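Transcriptional regulator, MarR family (PDB 3CDH) probably binds DNA as a winged helix-turn-helix transcription factor of the MarR family, regulating gene expression. Local coordinates at residues Leu86-Ala91 with Arg102-Gly107. Sequence-based numbering, arbitrary orientation. Where two conformers were deposited one is given.
Sequences LVTRVA and RLTDDG. With GOL (glycerol), chain K.
V87 and L103 face each other as a non-hydrogen-bonded antiparallel pair, V87 CG2 meeting L103 CD2 at 3.8 Å on the buried side of the hairpin. T88 and R102 form the hydrogen-bonded pair, with T88 N 2.7 Å from R102 O and R102 N 2.8 Å from T88 O. Just beyond the paired strands, T104 N gives a nearly straight bond (174°) to L86 O, from above its carbonyl plane. T104 is also the N-cap of helix 105-130: its OG1, set between the backbone N and the carbonyl carbon (chi1 59°), accepts from G107 N at 3.0 Å and bonds to G85 O, while its CG2 packs against the backbone of L86 and V87. An alanine here would probably leave G107 N and G85 O without their hydroxyl partner and open a small gap beside V87 N. The face carrying T88 and R102 is the solvent side: the extended, exposed R102 chain runs beside T88, T88 CG2 sits 3.6 Å from R102 CZ over one guanidinium face, and a glycerol, probably from crystallisation, bonds A91 N and, weakly, R102 NE. At this base of the wing, V87 and L103 pack on L52 of helix 43-54, V87 also on V78 of helix 71-84, and L103 on A111 of helix 105-130.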
# COMPACT_ATOMS: atom_id res chain seq x y z
N LEU B 86 -0.27 25.61 -7.19
CA LEU B 86 -0.61 25.07 -5.86
C LEU B 86 0.53 25.14 -4.87
O LEU B 86 0.31 25.18 -3.65
CB LEU B 86 -1.12 23.64 -5.97
CG LEU B 86 -2.35 23.53 -6.87
CD1 LEU B 86 -2.83 22.09 -6.91
CD2 LEU B 86 -3.48 24.52 -6.44
N VAL B 87 1.75 25.17 -5.39
CA VAL B 87 2.93 24.92 -4.56
C VAL B 87 4.08 25.79 -5.03
O VAL B 87 4.23 26.02 -6.21
CB VAL B 87 3.30 23.42 -4.65
CG1 VAL B 87 4.73 23.20 -4.40
CG2 VAL B 87 2.48 22.65 -3.66
N THR B 88 4.91 26.29 -4.12
CA THR B 88 6.04 27.13 -4.55
C THR B 88 7.37 26.77 -3.86
O THR B 88 7.36 26.16 -2.80
CB THR B 88 5.64 28.62 -4.45
OG1 THR B 88 6.53 29.41 -5.23
CG2 THR B 88 5.60 29.10 -3.02
N ARG B 89 8.50 27.12 -4.47
CA ARG B 89 9.82 26.88 -3.85
C ARG B 89 10.13 28.00 -2.88
O ARG B 89 9.91 29.17 -3.18
CB ARG B 89 10.97 26.76 -4.87
CG ARG B 89 10.65 26.06 -6.19
CD ARG B 89 10.93 24.57 -6.18
NE ARG B 89 9.93 23.85 -6.98
CZ ARG B 89 10.18 22.75 -7.68
NH1 ARG B 89 11.40 22.22 -7.73
NH2 ARG B 89 9.20 22.19 -8.36
N VAL B 90 10.64 27.63 -1.72
CA VAL B 90 11.06 28.58 -0.72
C VAL B 90 12.46 29.07 -1.11
O VAL B 90 13.36 28.26 -1.37
CB VAL B 90 11.08 27.91 0.65
CG1 VAL B 90 11.40 28.90 1.77
CG2 VAL B 90 9.73 27.25 0.90
N ALA B 91 12.62 30.40 -1.18
CA ALA B 91 13.90 31.04 -1.57
C ALA B 91 15.03 30.76 -0.55
O ALA B 91 14.76 30.60 0.64
CB ALA B 91 13.72 32.55 -1.78
N ARG B 102 6.53 24.93 -0.42
CA ARG B 102 5.38 25.26 0.43
C ARG B 102 4.10 25.48 -0.38
O ARG B 102 4.16 25.69 -1.60
CB ARG B 102 5.68 26.47 1.31
CG ARG B 102 5.90 27.73 0.54
CD ARG B 102 5.74 28.97 1.43
NE ARG B 102 6.14 30.18 0.71
CZ ARG B 102 5.31 30.99 0.03
NH1 ARG B 102 5.78 32.06 -0.60
NH2 ARG B 102 4.00 30.75 -0.02
N LEU B 103 2.95 25.42 0.29
CA LEU B 103 1.68 25.74 -0.36
C LEU B 103 1.60 27.22 -0.70
O LEU B 103 2.15 28.06 0.02
CB LEU B 103 0.51 25.39 0.55
CG LEU B 103 0.44 23.89 0.80
CD1 LEU B 103 -0.70 23.55 1.77
CD2 LEU B 103 0.30 23.13 -0.53
N THR B 104 0.94 27.52 -1.82
CA THR B 104 0.55 28.88 -2.11
C THR B 104 -0.74 29.09 -1.35
O THR B 104 -1.21 28.16 -0.70
CB THR B 104 0.26 29.06 -3.61
OG1 THR B 104 -0.79 28.18 -3.99
CG2 THR B 104 1.49 28.79 -4.46
N ASP B 105 -1.33 30.28 -1.43
CA ASP B 105 -2.64 30.49 -0.79
C ASP B 105 -3.71 29.56 -1.35
O ASP B 105 -4.48 28.96 -0.59
CB ASP B 105 -3.12 31.93 -0.92
CG ASP B 105 -2.43 32.83 0.06
OD1 ASP B 105 -1.56 32.33 0.83
OD2 ASP B 105 -2.76 34.05 0.06
N ASP B 106 -3.76 29.47 -2.67
CA ASP B 106 -4.70 28.56 -3.31
C ASP B 106 -4.42 27.14 -2.85
O ASP B 106 -5.35 26.42 -2.47
CB ASP B 106 -4.63 28.69 -4.85
CG ASP B 106 -5.00 30.10 -5.34
OD1 ASP B 106 -6.02 30.68 -4.87
OD2 ASP B 106 -4.28 30.62 -6.20
N GLY B 107 -3.14 26.79 -2.83
CA GLY B 107 -2.72 25.47 -2.39
C GLY B 107 -3.26 25.20 -1.00
O GLY B 107 -3.81 24.13 -0.73
C1 GOL K . 8.84 32.69 1.78
O1 GOL K . 8.49 31.47 2.38
C2 GOL K . 9.44 32.27 0.46
O2 GOL K . 10.83 32.09 0.56
C3 GOL K . 9.14 33.28 -0.63
O3 GOL K . 9.20 32.52 -1.81